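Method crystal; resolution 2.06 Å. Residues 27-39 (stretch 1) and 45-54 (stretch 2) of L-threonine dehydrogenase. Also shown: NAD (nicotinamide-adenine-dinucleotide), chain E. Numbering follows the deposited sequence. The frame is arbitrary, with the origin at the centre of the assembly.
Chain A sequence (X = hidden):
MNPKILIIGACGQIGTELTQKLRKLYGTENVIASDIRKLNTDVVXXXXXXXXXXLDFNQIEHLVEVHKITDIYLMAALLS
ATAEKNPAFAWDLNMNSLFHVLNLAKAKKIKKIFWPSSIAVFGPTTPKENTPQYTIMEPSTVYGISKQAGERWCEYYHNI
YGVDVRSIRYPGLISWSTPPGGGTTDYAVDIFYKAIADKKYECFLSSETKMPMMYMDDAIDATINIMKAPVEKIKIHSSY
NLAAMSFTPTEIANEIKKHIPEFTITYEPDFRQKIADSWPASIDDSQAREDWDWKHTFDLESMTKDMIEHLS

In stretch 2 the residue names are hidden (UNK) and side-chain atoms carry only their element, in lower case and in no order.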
# COMPACT_ATOMS: atom_id res chain seq x y z
N GLY A 27 -20.48 4.91 29.88
CA GLY A 27 -21.56 4.05 30.34
C GLY A 27 -21.44 2.64 29.79
O GLY A 27 -21.13 2.44 28.62
N THR A 28 -21.70 1.67 30.66
CA THR A 28 -21.62 0.25 30.31
C THR A 28 -22.37 -0.17 29.05
O THR A 28 -21.81 -0.82 28.17
CB THR A 28 -22.10 -0.62 31.48
OG1 THR A 28 -21.27 -0.36 32.63
CG2 THR A 28 -22.02 -2.10 31.13
N GLU A 29 -23.65 0.21 28.98
CA GLU A 29 -24.48 -0.16 27.84
C GLU A 29 -24.33 0.71 26.59
O GLU A 29 -24.98 0.45 25.58
CB GLU A 29 -25.95 -0.20 28.25
CG GLU A 29 -26.29 -1.29 29.27
CD GLU A 29 -25.68 -1.02 30.63
OE1 GLU A 29 -25.56 0.17 31.00
OE2 GLU A 29 -25.34 -2.00 31.33
N ASN A 30 -23.48 1.74 26.66
CA ASN A 30 -23.26 2.59 25.49
C ASN A 30 -22.11 2.02 24.66
O ASN A 30 -21.86 2.47 23.54
CB ASN A 30 -22.90 4.02 25.91
CG ASN A 30 -24.12 4.82 26.31
OD1 ASN A 30 -24.64 4.68 27.41
ND2 ASN A 30 -24.58 5.67 25.40
N VAL A 31 -21.42 1.03 25.21
CA VAL A 31 -20.30 0.39 24.54
C VAL A 31 -20.62 -1.08 24.29
O VAL A 31 -20.76 -1.86 25.23
CB VAL A 31 -19.01 0.50 25.38
CG1 VAL A 31 -17.84 -0.06 24.60
CG2 VAL A 31 -18.77 1.95 25.79
N ILE A 32 -20.74 -1.45 23.02
CA ILE A 32 -21.04 -2.82 22.64
C ILE A 32 -19.75 -3.53 22.25
O ILE A 32 -19.03 -3.07 21.36
CB ILE A 32 -22.01 -2.87 21.43
CG1 ILE A 32 -23.21 -1.94 21.66
CG2 ILE A 32 -22.46 -4.31 21.19
CD1 ILE A 32 -24.07 -2.29 22.85
N ALA A 33 -19.45 -4.64 22.91
CA ALA A 33 -18.25 -5.42 22.61
C ALA A 33 -18.62 -6.53 21.63
O ALA A 33 -19.64 -7.19 21.80
CB ALA A 33 -17.67 -6.01 23.89
N SER A 34 -17.80 -6.73 20.61
CA SER A 34 -18.06 -7.77 19.62
C SER A 34 -16.74 -8.43 19.23
O SER A 34 -15.69 -7.79 19.22
CB SER A 34 -18.74 -7.19 18.37
OG SER A 34 -17.90 -6.28 17.68
N ASP A 35 -16.82 -9.72 18.92
CA ASP A 35 -15.64 -10.48 18.56
C ASP A 35 -16.11 -11.79 17.93
O ASP A 35 -17.28 -12.18 18.10
CB ASP A 35 -14.82 -10.75 19.82
CG ASP A 35 -13.38 -11.11 19.52
OD1 ASP A 35 -13.14 -12.25 19.05
OD2 ASP A 35 -12.50 -10.25 19.73
N ILE A 36 -15.24 -12.47 17.21
CA ILE A 36 -15.63 -13.73 16.59
C ILE A 36 -15.53 -14.84 17.63
O ILE A 36 -16.17 -15.89 17.51
CB ILE A 36 -14.77 -14.06 15.34
CG1 ILE A 36 -15.39 -15.25 14.60
CG2 ILE A 36 -13.34 -14.38 15.75
CD1 ILE A 36 -14.94 -15.38 13.16
N ARG A 37 -14.74 -14.59 18.67
CA ARG A 37 -14.57 -15.54 19.77
C ARG A 37 -15.40 -15.05 20.95
O ARG A 37 -15.37 -13.87 21.29
CB ARG A 37 -13.11 -15.61 20.21
CG ARG A 37 -12.15 -16.18 19.18
CD ARG A 37 -10.75 -16.20 19.76
NE ARG A 37 -10.32 -14.87 20.16
CZ ARG A 37 -9.33 -14.61 21.01
NH1 ARG A 37 -8.64 -15.62 21.54
NH2 ARG A 37 -9.01 -13.36 21.31
N LYS A 38 -16.14 -15.96 21.58
CA LYS A 38 -16.97 -15.60 22.72
C LYS A 38 -16.54 -16.45 23.92
O LYS A 38 -17.02 -17.57 24.11
CB LYS A 38 -18.45 -15.84 22.39
CG LYS A 38 -19.44 -15.32 23.43
CD LYS A 38 -19.64 -16.30 24.58
CE LYS A 38 -20.68 -15.79 25.57
NZ LYS A 38 -22.03 -15.61 24.95
N LEU A 39 -15.62 -15.92 24.71
CA LEU A 39 -15.11 -16.62 25.88
C LEU A 39 -15.68 -16.02 27.16
O LEU A 39 -16.13 -14.87 27.18
CB LEU A 39 -13.58 -16.55 25.92
CG LEU A 39 -12.86 -17.19 24.73
CD1 LEU A 39 -11.36 -17.00 24.89
CD2 LEU A 39 -13.21 -18.67 24.64
N UNK A 45 -18.69 -10.68 29.91
CA UNK A 45 -19.72 -10.64 30.95
C UNK A 45 -19.97 -9.26 31.56
O UNK A 45 -21.00 -9.05 32.20
o UNK A 45 -20.11 -13.54 30.85
c UNK A 45 -19.38 -11.62 32.08
c UNK A 45 -19.26 -13.05 31.59
n UNK A 45 -18.22 -13.74 32.03
N UNK A 46 -19.04 -8.33 31.38
CA UNK A 46 -19.20 -7.00 31.97
C UNK A 46 -19.93 -5.99 31.08
O UNK A 46 -19.65 -4.79 31.15
c UNK A 46 -17.84 -6.44 32.38
o UNK A 46 -16.99 -6.28 31.26
N UNK A 47 -20.86 -6.47 30.26
CA UNK A 47 -21.59 -5.56 29.39
C UNK A 47 -22.13 -6.21 28.13
O UNK A 47 -21.91 -7.40 27.90
N UNK A 48 -22.84 -5.45 27.28
CA UNK A 48 -23.41 -5.97 26.04
C UNK A 48 -22.33 -6.57 25.13
O UNK A 48 -21.37 -5.90 24.76
c UNK A 48 -24.46 -3.93 26.61
c UNK A 48 -24.06 -4.74 25.41
c UNK A 48 -23.23 -4.04 27.48
N UNK A 49 -22.51 -7.84 24.77
CA UNK A 49 -21.56 -8.52 23.90
C UNK A 49 -22.27 -9.15 22.71
O UNK A 49 -23.37 -9.70 22.84
c UNK A 49 -20.17 -11.54 23.16
c UNK A 49 -17.97 -11.70 22.17
c UNK A 49 -20.81 -9.63 24.66
c UNK A 49 -19.81 -10.37 23.82
c UNK A 49 -17.60 -10.52 22.83
c UNK A 49 -19.25 -12.21 22.34
c UNK A 49 -18.52 -9.87 23.65
N UNK A 50 -21.64 -9.07 21.54
CA UNK A 50 -22.21 -9.63 20.32
C UNK A 50 -21.15 -10.40 19.53
O UNK A 50 -20.05 -9.89 19.30
o UNK A 50 -25.25 -9.63 19.48
c UNK A 50 -23.91 -7.73 20.00
c UNK A 50 -25.24 -8.41 19.75
c UNK A 50 -22.75 -8.51 19.42
o UNK A 50 -26.28 -7.72 19.84
N UNK A 51 -21.49 -11.61 19.12
CA UNK A 51 -20.56 -12.39 18.31
C UNK A 51 -20.65 -11.79 16.92
O UNK A 51 -21.74 -11.47 16.45
c UNK A 51 -20.89 -14.53 19.60
c UNK A 51 -20.09 -14.61 17.23
c UNK A 51 -20.98 -13.88 18.23
N UNK A 52 -19.51 -11.62 16.26
CA UNK A 52 -19.52 -11.06 14.91
C UNK A 52 -18.27 -11.46 14.15
O UNK A 52 -17.22 -11.69 14.74
c UNK A 52 -19.60 -9.51 14.93
c UNK A 52 -19.96 -8.99 13.54
c UNK A 52 -18.28 -8.91 15.39
N UNK A 53 -18.41 -11.58 12.84
CA UNK A 53 -17.27 -11.89 11.99
C UNK A 53 -17.07 -10.62 11.17
O UNK A 53 -17.87 -10.33 10.28
o UNK A 53 -15.47 -12.64 9.96
c UNK A 53 -17.55 -13.07 11.06
n UNK A 53 -16.21 -14.76 9.94
c UNK A 53 -16.32 -13.47 10.27
N UNK A 54 -16.02 -9.87 11.48
CA UNK A 54 -15.73 -8.61 10.79
C UNK A 54 -15.53 -8.77 9.28
O UNK A 54 -15.52 -7.78 8.54
c UNK A 54 -14.49 -7.97 11.41
PA NAD E . -5.38 -9.29 19.31
O1A NAD E . -4.97 -9.45 20.74
O2A NAD E . -4.86 -10.34 18.38
O5B NAD E . -6.94 -9.08 19.19
C5B NAD E . -7.61 -9.27 17.98
C4B NAD E . -9.05 -9.64 18.27
O4B NAD E . -9.75 -9.64 17.02
C3B NAD E . -9.18 -11.04 18.90
O3B NAD E . -9.96 -11.00 20.11
C2B NAD E . -9.80 -11.88 17.78
O2B NAD E . -10.63 -12.92 18.26
C1B NAD E . -10.57 -10.81 16.99
N9A NAD E . -10.90 -11.23 15.62
C8A NAD E . -10.05 -11.90 14.74
N7A NAD E . -10.74 -12.13 13.61
C5A NAD E . -11.97 -11.60 13.76
C6A NAD E . -13.07 -11.59 12.92
N6A NAD E . -13.04 -12.22 11.77
N1A NAD E . -14.23 -10.99 13.35
C2A NAD E . -14.31 -10.41 14.60
N3A NAD E . -13.23 -10.44 15.47
C4A NAD E . -12.08 -11.04 15.03
O3 NAD E . -4.78 -7.92 18.74
PN NAD E . -4.52 -6.51 19.51
O1N NAD E . -5.66 -6.14 20.41
O2N NAD E . -3.11 -6.55 19.96
O5D NAD E . -4.55 -5.48 18.25
C5D NAD E . -5.75 -4.80 17.88
C4D NAD E . -5.43 -3.82 16.72
O4D NAD E . -4.35 -2.98 17.08
C3D NAD E . -4.98 -4.52 15.43
O3D NAD E . -5.44 -3.76 14.32
C2D NAD E . -3.48 -4.40 15.48
O2D NAD E . -2.98 -4.56 14.17
C1D NAD E . -3.28 -3.02 16.11
N1N NAD E . -1.93 -2.93 16.71
C2N NAD E . -1.63 -3.66 17.84
C3N NAD E . -0.36 -3.57 18.40
C7N NAD E . -0.04 -4.26 19.69
O7N NAD E . 1.28 -4.15 20.11
N7N NAD E . -0.95 -4.98 20.37
C4N NAD E . 0.62 -2.74 17.80
C5N NAD E . 0.29 -1.98 16.68
C6N NAD E . -0.97 -2.09 16.12
O HOH W 1 -18.98 -2.59 33.00

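Position 45 carries two side-chain carbons, the second bearing one oxygen and one nitrogen: a short carboxamide. It makes no contact with stretch 1 and lies exposed, where a polar amide is at ease; the amide pattern gives Asn45. Position 46 has one carbon and one oxygen, a small hydroxyl side chain, hence Ser46. It is the first residue to leave helical geometry after a helix, and its main chain does the work here: its O lies 3.6 Å from Thr28 CG2 and accepts a hydrogen bond from a water, 3.0 Å from the water oxygen, which also bonds to Thr28 OG1.

Position 47 has no side-chain atoms and is Gly47. Its phi of 154° would jam a CB against the preceding carbonyl, and an ideal CB would sit only 3.4 Å from Thr28 CG2. Position 48 shows three carbons closing a ring onto the backbone N, which can only be Pro48. The ring points toward stretch 1, with CB 3.5 Å from Ile32 CD1 and CD 3.6 Å from Thr28 O. Lacking an N-H costs it no bond in this pairing, because it contributes its O, which accepts from Ala33 N at 2.9 Å.

Position 49 has one carbon followed by a six-carbon ring with no oxygen: Phe49. With chi1 at t, its ring reaches back over the neighbouring strand, CD1 4.0 Å from Ala33 CB and CE2 3.3 Å from Lys38 CG, while Arg37 O meets the ring edge 3.5 Å from CZ. The small Ala33 leaves room for so broad a group. Position 50 has three carbons in a chain, the third with two oxygens, and is Glu50. Its CG packs 3.9 Å from Ile32 CG2, but its end leads away, so the carboxylate avoids the apolar contact.

Position 51 is one carbon bearing two more, the branched Val51, well suited to an extended strand; its CG2 lies 3.9 Å from Lys38 CB. Position 52 repeats that fork and is Val52, buried, with CG1 3.5 Å from Ser34 CB. Position 53 again has two carbons and a terminal oxygen and nitrogen. This is Asn53, whose ND2 approaches Ile36 CD1 at 3.5 Å and whose OD1 accepts from NAD N6A at 3.1 Å. Position 54, a single carbon, is Ala54; its N donates to NAD N1A at 2.8 Å.

The contact is a parallel strand pairing. Ala33 N to Pro48 O is followed by Glu50 N to Ala33 O (2.8 Å), Asp35 N to Glu50 O (3.3 Å) and Val52 N to Asp35 O (2.9 Å), so alternate residues of each strand bond across. Ala33, Phe49, Asp35 and Val51 share one sheet face; Ser34 and Glu50 share the other. Beyond the pairing, NAD draws on both stretches: its O2B and O3B donate to Asp35 OD1 and OD2, each at 2.7 Å, while Asn53 and Ala54 read its adenine.

Stretch 2 45-54: NSGPFEVVNA
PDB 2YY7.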